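Local coordinates for protein racemase, putative (Roseobacter denitrificans, PDB 3TCS) that binds magnesium and D-alanine and probably acts as a racemase or hydro-lyase of the enolase superfamily on a substrate not yet known, at residues A70-G75 with T89-K94; T79-L84 with G106-I111; T191-R194 with D199-L202; I145-E150 with T185-P190; D34-V39 with P375-R380. One frame throughout, in Å; residues are numbered along the deposited sequence.

Contact 1 (A70-G75 with T89-K94); sequences APWMLG and TEREHK
Trp72 lies opposite Arg91, their CA atoms 7.9 Å apart, where the end of helix 58-73 passes the end of helix 81-91 and Glu92 has just left helical geometry. The indole is gripped in two ways. Its NE1 donates to Glu92 OE2 over 2.8 Å, with an N-H...O angle of 162°, and the oxygen lies close to the ring plane, offering its anti lone pair. Over one face sits the aliphatic part of Arg91: CB makes a CH-pi contact 3.8 Å from the centroid of the five-membered ring, and CG and CD run on across the six-membered ring. A bend in the arginine chain (chi2 -73°) lays these methylenes along the indole, while the guanidinium stands steeply to it. With an alanine here, Glu92 OE2 would probably lose its indole donor and the Arg91 methylenes the flat surface they lie on. The other carboxylate oxygen, Glu92 OE1, accepts from Gln68 NE2 one turn earlier in helix 58-73, which ties the acid twice to that helix. Within the N-terminal capping domain, Met73 packs on Val107 of helix 98-119, while Ala70 and Leu74 rest on Ile28 and Ser386, in strands of its antiparallel sheet.

Contact 2 (T79-L84 with G106-I111); sequences TDLDDL and GVDTAI
Leu81 and Ile111 reach toward each other tip to tip, methyl against methyl, across the interface between helices 81-91 and 98-119. The closest pair is Leu81 CD1 with Ile111 CD1 at 3.6 Å; the second leucine methyl, CD2, lies against the other branch of the isoleucine, 3.8 Å from Ile111 CG2. Leu81 can span the distance because its CG stands anti to the backbone N (chi1 -178°), which carries both methyls out from the helix, and its two methyls thus meet the two ends of the branched side chain. Asp108, one turn before Ile111, comes to the same leucine at about a right angle, with OD1 3.8 Å from Leu81 CD2. This is a van der Waals contact, and no hydrogen bond crosses between the segments. The carboxylate has its polar partners in the second domain: OD2 accepts from Ile287 N and OD1 from Cys288 N, at the start of helix 287-300.

The two helices belong to the helical part of the N-terminal capping domain of the enolase superfamily, and Asp108 here links that domain to the barrel. Asp80 begins helix 81-91 as its N-cap, OD1 accepting a weak bond from Asp83 N, which places Leu81 in the first turn. Met73 of helix 58-73 packs on Leu81, and Trp112 and Arg115 of helix 98-119 touch it as well. Asp82 forms a salt bridge with Arg292 of helix 287-300, and Asp83 another with Arg176 of the second subunit.

Contact 3 (T191-R194 with D199-L202); sequences TMRR and DVDL
A helix-to-strand contact, part polar and part apolar, joins Arg193 on helix 184-196 to Val200, just before strand 201-205, and Leu202 within it. Arg193 carries it. Bends at chi2 (55°) and chi3 curl the chain so that the guanidinium lies over Leu202, whose CD1 sits 3.4 Å from Arg193 CZ, above the centre of the flat group. At the edge of the same group NH1 donates to Val200 O at 3.1 Å in a nearly straight bond (168°). The carbonyl oxygen lies near the guanidinium plane, although the donor is tilted from the plane of the carbonyl. Arg193 NH2 donates a hydrogen bond to a water 3.1 Å away, and that water also accepts from Leu202 N, bridging the side chain to the strand backbone.

These elements form the second half of the beta-alpha-beta unit made by strand 165-169, helix 184-196 and strand 201-205, part of the TIM barrel; strand 201-205 ends at Asp205, a magnesium ligand. Further bonds from NH1 to Gly197 O and from NE to His225 O hold the guanidinium on all three nitrogens, which would fix its rotation. Met192 adds an apolar touch from the helix, its CB 4.1 Å from Leu202 CD1, and also packs against Leu154 of helix 147-161 and Val168 of strand 165-169.

Contact 4 (I145-E150 with T185-P190); sequences ITPRDE and TEEIIP
Pro147, Ile188 and Glu187 bury most of the surface here, and the proline is central, packed against both of the others. Its CA comes within 4.8 Å of that of Ile188, a close approach for two helices of the TIM barrel outside strand 165-169, helix 147-161 beginning just where helix 184-196 passes. The ring meets the isoleucine near its base: Pro147 CG is 3.8 Å from Ile188 CB, and Pro147 CB lies equally near the backbone CA. Ile188 CG1 extends anti to its own backbone N (chi1 -156°), and CD1 at its end comes only loosely against Glu150 CG.

Glu187 crosses the proline at about a right angle. Its chain is extended beyond CG and passes across the ring, with CG 3.7 Å from Pro147 CB and OE1 3.5 Å from Pro147 CG. Glu187 OE2 accepts a hydrogen bond from a water 3.0 Å away, and the same water accepts from Arg148 N. Thr146 is the N-cap: its OG1 accepts from Asp149 N at 3.2 Å. Trp181 also packs on Pro147, while Val168 of strand 165-169 touches Ile188 and Glu150. The carboxylate of Glu150 is engaged with Ser140 and Arg153.

The contact is thus apolar at its centre and polar at its rim, without a direct hydrogen bond between the segments. Having no N-H to satisfy, the proline can be buried in the first turn, while the water couples the Glu187 carboxylate to the N-terminal end of helix 147-161, where its negative charge would probably interact favourably with the helix dipole.

Contact 5 (D34-V39 with P375-R380); sequences DAVGFV and PEWLAR
Trp377 reaches from the short helix 375-380 to Val36 and Phe38 of segment 34-39, bridging two backbones whose nearest CA atoms, those of Phe38 and Leu378, are 8.8 Å apart. Its indole extends from the helix with CG anti to the backbone N (chi1 -172°), which sends the six-membered ring forward onto Val36 and Phe38. Phe38 presents an edge to the face of that ring: the planes stand at 78°, the centroids are 5.1 Å apart, and Phe38 CD2 approaches Trp377 CZ3 to 3.5 Å. This is a T-shaped (edge-to-face) pair, with the phenylalanine edge displaced toward the rim of the indole rather than over its middle.

Val36 meets the far end of the indole. Its CG1 lies 3.6 Å from Trp377 CZ2, and its carbonyl oxygen is 3.5 Å from Trp377 CH2, near the ring plane at the edge; the hydrogen bond of that oxygen comes from Thr32 OG1. A serine in place of Trp377 would probably leave the edge of Phe38 without its aromatic face and open a gap beside Val36. On the outside of the helix Glu376 and Arg380 form a salt bridge, Arg380 NE to Glu376 OE2, 2.8 Å.

Trp50 and Gln52 of strand 48-52 touch Phe38 from the neighbouring strand, and Ile373 and Leu348 close round the aromatic pair. Helix 375-380 thus covers one face of the antiparallel sheet of the N-terminal domain, to which the end of the chain returns to add strand 382-387, as in the two-domain architecture of the enolase superfamily.

Contact 5 spans the widest stretch of sequence, joining strand 37-43 to helix 375-380, and the other four are nested in the loop it closes. Contacts 1 and 2 cross along the chain, share helix 81-91 and lie with centres about 12 Å apart, meeting through Met73. Contact 2 also touches contact 5, Gly106 and Ala110 packing on Val39, so these three form a connected group. Contacts 4 and 3 follow in series on helix 184-196, their centres about 11 Å apart and 36 to 47 Å from those of the others. Contacts 1 and 2 thus lie in the N-terminal domain and 3 and 4 in the barrel, while contact 5 brings the chain's end back to the first.

Contact 1 (A70-G75 with T89-K94)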
# COMPACT_ATOMS: atom_id res chain seq x y z
N ALA B 70 -6.07 -14.34 7.29
CA ALA B 70 -6.53 -15.54 7.99
C ALA B 70 -5.72 -16.81 7.68
O ALA B 70 -5.41 -17.58 8.59
CB ALA B 70 -8.01 -15.78 7.69
N PRO B 71 -5.38 -17.04 6.41
CA PRO B 71 -4.62 -18.25 6.07
C PRO B 71 -3.29 -18.39 6.81
O PRO B 71 -2.83 -19.50 7.07
CB PRO B 71 -4.42 -18.12 4.56
CG PRO B 71 -5.64 -17.37 4.13
CD PRO B 71 -5.74 -16.30 5.19
N TRP B 72 -2.67 -17.26 7.15
CA TRP B 72 -1.38 -17.29 7.84
C TRP B 72 -1.48 -17.27 9.36
O TRP B 72 -0.51 -17.56 10.05
CB TRP B 72 -0.52 -16.12 7.37
CG TRP B 72 -0.45 -16.02 5.89
CD1 TRP B 72 -0.93 -15.01 5.11
CD2 TRP B 72 0.09 -16.99 4.99
NE1 TRP B 72 -0.73 -15.29 3.78
CE2 TRP B 72 -0.11 -16.51 3.68
CE3 TRP B 72 0.72 -18.23 5.17
CZ2 TRP B 72 0.31 -17.22 2.55
CZ3 TRP B 72 1.13 -18.94 4.04
CH2 TRP B 72 0.92 -18.42 2.75
N MET B 73 -2.66 -16.93 9.87
CA MET B 73 -2.85 -16.84 11.32
C MET B 73 -3.62 -18.00 11.95
O MET B 73 -3.41 -18.32 13.12
CB MET B 73 -3.53 -15.52 11.66
CG MET B 73 -2.69 -14.32 11.26
SD MET B 73 -3.36 -12.75 11.79
CE MET B 73 -2.77 -12.68 13.48
N LEU B 74 -4.51 -18.62 11.18
CA LEU B 74 -5.28 -19.74 11.69
C LEU B 74 -4.38 -20.89 12.12
O LEU B 74 -3.44 -21.25 11.41
CB LEU B 74 -6.27 -20.24 10.63
CG LEU B 74 -7.50 -19.37 10.38
CD1 LEU B 74 -8.32 -19.97 9.25
CD2 LEU B 74 -8.34 -19.29 11.65
N GLY B 75 -4.67 -21.45 13.29
CA GLY B 75 -3.89 -22.57 13.79
C GLY B 75 -2.55 -22.21 14.43
O GLY B 75 -1.86 -23.08 14.96
N THR B 89 2.86 -10.12 6.74
CA THR B 89 3.39 -9.15 5.79
C THR B 89 4.49 -9.72 4.90
O THR B 89 4.67 -9.29 3.76
CB THR B 89 3.93 -7.88 6.49
OG1 THR B 89 5.02 -8.22 7.35
CG2 THR B 89 2.83 -7.22 7.31
N GLU B 90 5.24 -10.69 5.42
CA GLU B 90 6.30 -11.30 4.63
C GLU B 90 5.71 -12.28 3.62
O GLU B 90 6.14 -12.33 2.47
CB GLU B 90 7.30 -12.00 5.55
CG GLU B 90 8.22 -11.00 6.24
CD GLU B 90 8.93 -11.58 7.44
OE1 GLU B 90 9.37 -12.75 7.37
OE2 GLU B 90 9.07 -10.86 8.45
N ARG B 91 4.70 -13.04 4.03
CA ARG B 91 4.05 -13.98 3.12
C ARG B 91 3.31 -13.21 2.03
O ARG B 91 3.14 -13.70 0.91
CB ARG B 91 3.06 -14.86 3.87
CG ARG B 91 3.69 -15.81 4.86
CD ARG B 91 4.38 -16.98 4.15
NE ARG B 91 4.93 -17.91 5.13
CZ ARG B 91 6.05 -17.70 5.82
NH1 ARG B 91 6.75 -16.59 5.64
NH2 ARG B 91 6.44 -18.59 6.73
N GLU B 92 2.86 -12.00 2.36
CA GLU B 92 2.13 -11.18 1.40
C GLU B 92 2.98 -9.97 1.01
O GLU B 92 2.46 -8.87 0.83
CB GLU B 92 0.82 -10.69 2.03
CG GLU B 92 -0.15 -11.79 2.46
CD GLU B 92 -0.69 -12.60 1.29
OE1 GLU B 92 -0.83 -12.02 0.19
OE2 GLU B 92 -0.97 -13.80 1.47
N HIS B 93 4.29 -10.19 0.86
CA HIS B 93 5.22 -9.11 0.53
C HIS B 93 4.97 -8.43 -0.81
O HIS B 93 5.51 -7.35 -1.07
CB HIS B 93 6.66 -9.63 0.60
CG HIS B 93 7.01 -10.61 -0.47
ND1 HIS B 93 7.88 -10.30 -1.50
CD2 HIS B 93 6.61 -11.88 -0.68
CE1 HIS B 93 8.01 -11.35 -2.29
NE2 HIS B 93 7.25 -12.32 -1.82
N LYS B 94 4.17 -9.06 -1.67
CA LYS B 94 3.85 -8.49 -2.97
C LYS B 94 2.69 -7.51 -2.82
O LYS B 94 2.27 -6.88 -3.78
CB LYS B 94 3.43 -9.60 -3.94
CG LYS B 94 4.53 -10.58 -4.31
CD LYS B 94 5.52 -9.98 -5.29
CE LYS B 94 6.46 -11.04 -5.83
NZ LYS B 94 7.34 -10.49 -6.91

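Contact 2 (T79-L84 with G106-I111)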
# COMPACT_ATOMS: atom_id res chain seq x y z
N THR B 79 0.64 -16.08 20.98
CA THR B 79 1.37 -15.55 22.12
C THR B 79 2.28 -14.43 21.62
O THR B 79 2.31 -13.35 22.19
CB THR B 79 2.23 -16.64 22.79
OG1 THR B 79 1.37 -17.65 23.34
CG2 THR B 79 3.07 -16.04 23.91
N ASP B 80 3.02 -14.71 20.56
CA ASP B 80 3.91 -13.70 19.97
C ASP B 80 3.20 -13.16 18.73
O ASP B 80 3.54 -13.50 17.60
CB ASP B 80 5.25 -14.31 19.59
CG ASP B 80 6.21 -13.29 19.01
OD1 ASP B 80 5.91 -12.07 19.09
OD2 ASP B 80 7.28 -13.69 18.49
N LEU B 81 2.21 -12.32 18.97
CA LEU B 81 1.42 -11.74 17.90
C LEU B 81 2.27 -10.87 16.97
O LEU B 81 2.04 -10.85 15.76
CB LEU B 81 0.27 -10.92 18.50
CG LEU B 81 -0.72 -10.25 17.55
CD1 LEU B 81 -1.31 -11.28 16.59
CD2 LEU B 81 -1.80 -9.57 18.37
N ASP B 82 3.26 -10.18 17.53
CA ASP B 82 4.14 -9.32 16.73
C ASP B 82 4.82 -10.09 15.61
O ASP B 82 4.85 -9.64 14.47
CB ASP B 82 5.20 -8.67 17.61
CG ASP B 82 4.81 -7.28 18.07
OD1 ASP B 82 4.48 -6.44 17.20
OD2 ASP B 82 4.83 -7.02 19.29
N ASP B 83 5.39 -11.25 15.94
CA ASP B 83 6.06 -12.06 14.93
C ASP B 83 5.06 -12.64 13.95
O ASP B 83 5.32 -12.69 12.75
CB ASP B 83 6.85 -13.19 15.59
CG ASP B 83 7.61 -14.03 14.58
OD1 ASP B 83 8.39 -13.45 13.79
OD2 ASP B 83 7.44 -15.27 14.58
N LEU B 84 3.90 -13.07 14.44
CA LEU B 84 2.88 -13.63 13.57
C LEU B 84 2.44 -12.60 12.53
O LEU B 84 2.25 -12.93 11.36
CB LEU B 84 1.68 -14.10 14.39
CG LEU B 84 0.58 -14.89 13.68
CD1 LEU B 84 1.19 -16.01 12.84
CD2 LEU B 84 -0.37 -15.46 14.72
N GLY B 106 -7.88 -5.73 12.17
CA GLY B 106 -9.09 -6.34 12.70
C GLY B 106 -8.80 -7.59 13.51
O GLY B 106 -9.43 -7.83 14.54
N VAL B 107 -7.86 -8.41 13.04
CA VAL B 107 -7.54 -9.62 13.77
C VAL B 107 -6.76 -9.25 15.03
O VAL B 107 -6.99 -9.81 16.10
CB VAL B 107 -6.70 -10.60 12.92
CG1 VAL B 107 -6.41 -11.86 13.72
CG2 VAL B 107 -7.46 -10.94 11.64
N ASP B 108 -5.85 -8.29 14.90
CA ASP B 108 -5.05 -7.83 16.03
C ASP B 108 -5.92 -7.29 17.16
O ASP B 108 -5.79 -7.71 18.31
CB ASP B 108 -4.08 -6.73 15.56
CG ASP B 108 -3.50 -5.93 16.73
OD1 ASP B 108 -2.30 -6.07 17.02
OD2 ASP B 108 -4.26 -5.15 17.35
N THR B 109 -6.82 -6.37 16.84
CA THR B 109 -7.66 -5.79 17.88
C THR B 109 -8.60 -6.81 18.51
O THR B 109 -8.93 -6.70 19.69
CB THR B 109 -8.46 -4.56 17.36
OG1 THR B 109 -9.20 -4.91 16.19
CG2 THR B 109 -7.49 -3.42 17.04
N ALA B 110 -9.03 -7.82 17.74
CA ALA B 110 -9.91 -8.85 18.30
C ALA B 110 -9.12 -9.71 19.28
O ALA B 110 -9.64 -10.17 20.30
CB ALA B 110 -10.48 -9.73 17.17
N ILE B 111 -7.84 -9.92 18.98
CA ILE B 111 -6.98 -10.70 19.84
C ILE B 111 -6.75 -9.96 21.16
O ILE B 111 -6.73 -10.57 22.22
CB ILE B 111 -5.63 -11.02 19.13
CG1 ILE B 111 -5.88 -12.05 18.02
CG2 ILE B 111 -4.59 -11.51 20.12
CD1 ILE B 111 -4.67 -12.37 17.18

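Contact 3 (T191-R194 with D199-L202)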
# COMPACT_ATOMS: atom_id res chain seq x y z
N THR B 191 -11.18 33.72 13.75
CA THR B 191 -12.56 33.44 14.17
C THR B 191 -12.62 32.43 15.31
O THR B 191 -13.37 32.61 16.27
CB THR B 191 -13.43 32.92 13.00
OG1 THR B 191 -13.60 33.96 12.03
CG2 THR B 191 -14.80 32.49 13.49
N MET B 192 -11.83 31.36 15.22
CA MET B 192 -11.83 30.36 16.28
C MET B 192 -11.30 30.94 17.60
O MET B 192 -11.87 30.71 18.67
CB MET B 192 -11.01 29.14 15.87
CG MET B 192 -11.69 28.26 14.83
SD MET B 192 -13.31 27.69 15.40
CE MET B 192 -12.78 26.63 16.75
N ARG B 193 -10.21 31.70 17.53
CA ARG B 193 -9.66 32.28 18.75
C ARG B 193 -10.63 33.28 19.37
O ARG B 193 -10.83 33.31 20.58
CB ARG B 193 -8.32 32.96 18.47
CG ARG B 193 -7.75 33.65 19.71
CD ARG B 193 -7.65 32.68 20.88
NE ARG B 193 -6.56 31.73 20.68
CZ ARG B 193 -6.40 30.59 21.35
NH1 ARG B 193 -7.27 30.23 22.29
NH2 ARG B 193 -5.36 29.82 21.07
N ARG B 194 -11.24 34.11 18.52
CA ARG B 194 -12.19 35.10 19.01
C ARG B 194 -13.40 34.46 19.66
O ARG B 194 -13.78 34.81 20.78
CB ARG B 194 -12.68 35.99 17.86
CG ARG B 194 -13.76 36.97 18.28
CD ARG B 194 -14.32 37.78 17.11
NE ARG B 194 -15.00 36.96 16.11
CZ ARG B 194 -14.54 36.75 14.88
NH1 ARG B 194 -13.41 37.30 14.49
NH2 ARG B 194 -15.24 36.00 14.03
N ASP B 199 -8.82 30.63 26.66
CA ASP B 199 -8.53 29.51 27.55
C ASP B 199 -8.77 28.12 27.00
O ASP B 199 -9.04 27.19 27.76
CB ASP B 199 -9.28 29.70 28.87
CG ASP B 199 -8.96 31.03 29.53
OD1 ASP B 199 -7.77 31.39 29.60
OD2 ASP B 199 -9.90 31.72 29.98
N VAL B 200 -8.68 27.97 25.68
CA VAL B 200 -8.85 26.67 25.05
C VAL B 200 -7.72 26.46 24.05
O VAL B 200 -7.13 27.42 23.56
CB VAL B 200 -10.20 26.55 24.30
CG1 VAL B 200 -11.35 26.71 25.27
CG2 VAL B 200 -10.28 27.57 23.18
N ASP B 201 -7.40 25.20 23.78
CA ASP B 201 -6.35 24.90 22.82
C ASP B 201 -6.98 24.84 21.44
O ASP B 201 -8.07 24.31 21.26
CB ASP B 201 -5.70 23.55 23.12
CG ASP B 201 -4.85 23.58 24.37
OD1 ASP B 201 -4.01 24.50 24.49
OD2 ASP B 201 -4.99 22.67 25.21
N LEU B 202 -6.28 25.40 20.45
CA LEU B 202 -6.79 25.39 19.10
C LEU B 202 -5.81 24.67 18.19
O LEU B 202 -4.61 24.96 18.20
CB LEU B 202 -7.02 26.82 18.60
CG LEU B 202 -8.06 27.60 19.41
CD1 LEU B 202 -8.19 29.02 18.86
CD2 LEU B 202 -9.41 26.88 19.35
O HOH W 1 -4.03 27.09 21.38

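Contact 4 (I145-E150 with T185-P190)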
# COMPACT_ATOMS: atom_id res chain seq x y z
N ILE B 145 -18.04 24.24 5.53
CA ILE B 145 -18.77 24.86 6.63
C ILE B 145 -18.06 26.20 6.81
O ILE B 145 -16.84 26.25 6.83
CB ILE B 145 -18.70 24.02 7.93
CG1 ILE B 145 -19.55 24.69 9.01
CG2 ILE B 145 -17.26 23.86 8.39
CD1 ILE B 145 -19.57 23.95 10.34
N THR B 146 -18.82 27.28 6.90
CA THR B 146 -18.21 28.59 7.06
C THR B 146 -17.56 28.72 8.42
O THR B 146 -17.95 28.06 9.38
CB THR B 146 -19.25 29.71 6.92
OG1 THR B 146 -20.19 29.62 8.00
CG2 THR B 146 -20.00 29.59 5.59
N PRO B 147 -16.53 29.58 8.53
CA PRO B 147 -15.86 29.77 9.81
C PRO B 147 -16.85 30.18 10.89
O PRO B 147 -16.72 29.80 12.05
CB PRO B 147 -14.85 30.88 9.49
CG PRO B 147 -14.43 30.52 8.10
CD PRO B 147 -15.77 30.20 7.43
N ARG B 148 -17.86 30.96 10.50
CA ARG B 148 -18.87 31.43 11.45
C ARG B 148 -19.69 30.29 12.02
O ARG B 148 -19.88 30.21 13.24
CB ARG B 148 -19.80 32.44 10.77
CG ARG B 148 -20.77 33.13 11.73
CD ARG B 148 -21.59 34.21 11.02
NE ARG B 148 -22.40 34.99 11.96
CZ ARG B 148 -21.93 35.94 12.76
NH1 ARG B 148 -20.64 36.24 12.75
NH2 ARG B 148 -22.74 36.58 13.59
N ASP B 149 -20.19 29.40 11.16
CA ASP B 149 -20.98 28.28 11.64
C ASP B 149 -20.13 27.27 12.39
O ASP B 149 -20.61 26.61 13.31
CB ASP B 149 -21.70 27.59 10.47
CG ASP B 149 -22.84 28.43 9.93
OD1 ASP B 149 -23.30 29.33 10.66
OD2 ASP B 149 -23.29 28.18 8.78
N GLU B 150 -18.87 27.14 11.99
CA GLU B 150 -17.95 26.22 12.64
C GLU B 150 -17.72 26.67 14.08
O GLU B 150 -17.82 25.88 15.02
CB GLU B 150 -16.61 26.17 11.90
CG GLU B 150 -15.57 25.26 12.54
CD GLU B 150 -15.76 23.79 12.19
OE1 GLU B 150 -15.02 23.29 11.33
OE2 GLU B 150 -16.65 23.14 12.78
N THR B 185 -9.20 30.05 5.07
CA THR B 185 -8.22 29.79 6.12
C THR B 185 -7.86 31.07 6.88
O THR B 185 -7.74 31.05 8.11
CB THR B 185 -6.94 29.15 5.55
OG1 THR B 185 -7.28 27.91 4.92
CG2 THR B 185 -5.93 28.88 6.66
N GLU B 186 -7.69 32.17 6.15
CA GLU B 186 -7.37 33.45 6.76
C GLU B 186 -8.47 33.87 7.75
O GLU B 186 -8.19 34.49 8.77
CB GLU B 186 -7.21 34.54 5.70
CG GLU B 186 -5.89 34.51 4.93
CD GLU B 186 -5.85 33.46 3.83
OE1 GLU B 186 -6.86 32.76 3.61
OE2 GLU B 186 -4.78 33.34 3.19
N GLU B 187 -9.71 33.52 7.43
CA GLU B 187 -10.83 33.89 8.30
C GLU B 187 -11.04 32.94 9.48
O GLU B 187 -11.28 33.38 10.60
CB GLU B 187 -12.13 33.96 7.49
CG GLU B 187 -13.38 34.06 8.36
CD GLU B 187 -14.66 34.15 7.55
OE1 GLU B 187 -14.71 33.61 6.43
OE2 GLU B 187 -15.63 34.74 8.06
N ILE B 188 -10.92 31.64 9.23
CA ILE B 188 -11.16 30.67 10.29
C ILE B 188 -10.19 30.75 11.47
O ILE B 188 -10.59 30.49 12.61
CB ILE B 188 -11.18 29.22 9.70
CG1 ILE B 188 -11.99 28.30 10.61
CG2 ILE B 188 -9.76 28.70 9.52
CD1 ILE B 188 -12.28 26.93 10.00
N ILE B 189 -8.94 31.12 11.22
CA ILE B 189 -7.96 31.19 12.30
C ILE B 189 -8.34 32.21 13.38
O ILE B 189 -8.50 31.84 14.54
CB ILE B 189 -6.55 31.47 11.73
CG1 ILE B 189 -6.11 30.26 10.89
CG2 ILE B 189 -5.56 31.72 12.86
CD1 ILE B 189 -4.76 30.42 10.22
N PRO B 190 -8.50 33.50 13.02
CA PRO B 190 -8.88 34.46 14.06
C PRO B 190 -10.29 34.21 14.60
O PRO B 190 -10.55 34.45 15.77
CB PRO B 190 -8.77 35.81 13.35
CG PRO B 190 -9.00 35.47 11.90
CD PRO B 190 -8.23 34.18 11.74
O HOH W 2 -17.97 32.80 8.17

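Contact 5 (D34-V39 with P375-R380)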
# COMPACT_ATOMS: atom_id res chain seq x y z
N ASP B 34 -20.37 -1.80 3.83
CA ASP B 34 -19.35 -1.05 3.10
C ASP B 34 -18.53 -0.05 3.92
O ASP B 34 -17.40 0.27 3.55
CB ASP B 34 -19.99 -0.32 1.92
CG ASP B 34 -20.49 -1.28 0.85
OD1 ASP B 34 -20.48 -2.51 1.08
OD2 ASP B 34 -20.89 -0.80 -0.24
N ALA B 35 -19.08 0.42 5.04
CA ALA B 35 -18.40 1.41 5.87
C ALA B 35 -17.57 0.86 7.03
O ALA B 35 -16.51 1.40 7.35
CB ALA B 35 -19.41 2.41 6.39
N VAL B 36 -18.05 -0.20 7.67
CA VAL B 36 -17.32 -0.76 8.80
C VAL B 36 -17.54 -2.26 8.94
O VAL B 36 -18.61 -2.78 8.58
CB VAL B 36 -17.75 -0.07 10.12
CG1 VAL B 36 -19.20 -0.38 10.41
CG2 VAL B 36 -16.86 -0.52 11.27
N GLY B 37 -16.51 -2.94 9.44
CA GLY B 37 -16.58 -4.38 9.62
C GLY B 37 -15.93 -4.82 10.92
O GLY B 37 -14.83 -4.38 11.25
N PHE B 38 -16.62 -5.68 11.66
CA PHE B 38 -16.10 -6.17 12.93
C PHE B 38 -15.55 -7.58 12.77
O PHE B 38 -15.98 -8.34 11.89
CB PHE B 38 -17.21 -6.15 13.98
CG PHE B 38 -17.71 -4.76 14.28
CD1 PHE B 38 -16.92 -3.85 14.97
CD2 PHE B 38 -18.96 -4.35 13.83
CE1 PHE B 38 -17.35 -2.55 15.21
CE2 PHE B 38 -19.41 -3.05 14.06
CZ PHE B 38 -18.60 -2.15 14.75
N VAL B 39 -14.59 -7.92 13.62
CA VAL B 39 -13.95 -9.23 13.55
C VAL B 39 -14.09 -9.98 14.87
O VAL B 39 -13.91 -9.41 15.94
CB VAL B 39 -12.44 -9.09 13.25
CG1 VAL B 39 -11.80 -10.47 13.12
CG2 VAL B 39 -12.24 -8.27 11.98
N PRO B 375 -26.54 -6.33 18.33
CA PRO B 375 -27.04 -7.55 17.69
C PRO B 375 -27.84 -7.24 16.42
O PRO B 375 -27.84 -8.01 15.46
CB PRO B 375 -27.90 -8.18 18.78
CG PRO B 375 -27.20 -7.77 20.03
CD PRO B 375 -26.89 -6.31 19.76
N GLU B 376 -28.52 -6.10 16.43
CA GLU B 376 -29.32 -5.67 15.28
C GLU B 376 -28.39 -5.33 14.12
O GLU B 376 -28.66 -5.69 12.97
CB GLU B 376 -30.16 -4.45 15.67
CG GLU B 376 -30.87 -3.73 14.52
CD GLU B 376 -31.87 -4.60 13.78
OE1 GLU B 376 -32.52 -5.46 14.41
OE2 GLU B 376 -32.02 -4.42 12.55
N TRP B 377 -27.30 -4.63 14.41
CA TRP B 377 -26.37 -4.27 13.35
C TRP B 377 -25.78 -5.56 12.77
O TRP B 377 -25.70 -5.72 11.55
CB TRP B 377 -25.23 -3.39 13.89
CG TRP B 377 -24.36 -2.84 12.80
CD1 TRP B 377 -24.48 -1.64 12.17
CD2 TRP B 377 -23.24 -3.50 12.18
NE1 TRP B 377 -23.52 -1.51 11.20
CE2 TRP B 377 -22.74 -2.63 11.19
CE3 TRP B 377 -22.62 -4.74 12.38
CZ2 TRP B 377 -21.64 -2.97 10.39
CZ3 TRP B 377 -21.52 -5.07 11.58
CH2 TRP B 377 -21.04 -4.19 10.60
N LEU B 378 -25.37 -6.47 13.64
CA LEU B 378 -24.80 -7.74 13.19
C LEU B 378 -25.77 -8.52 12.30
O LEU B 378 -25.38 -9.12 11.30
CB LEU B 378 -24.39 -8.60 14.39
CG LEU B 378 -23.22 -8.06 15.21
CD1 LEU B 378 -23.01 -8.91 16.45
CD2 LEU B 378 -21.96 -8.06 14.36
N ALA B 379 -27.05 -8.50 12.67
CA ALA B 379 -28.06 -9.22 11.89
C ALA B 379 -28.10 -8.75 10.44
O ALA B 379 -28.35 -9.56 9.53
CB ALA B 379 -29.45 -9.04 12.54
N ARG B 380 -27.86 -7.46 10.21
CA ARG B 380 -27.88 -6.91 8.86
C ARG B 380 -26.55 -6.98 8.12
O ARG B 380 -26.48 -6.62 6.95
CB ARG B 380 -28.32 -5.44 8.89
CG ARG B 380 -29.64 -5.18 9.57
CD ARG B 380 -30.10 -3.75 9.31
NE ARG B 380 -31.34 -3.47 10.03
CZ ARG B 380 -32.13 -2.42 9.80
NH1 ARG B 380 -31.82 -1.55 8.85
NH2 ARG B 380 -33.23 -2.25 10.52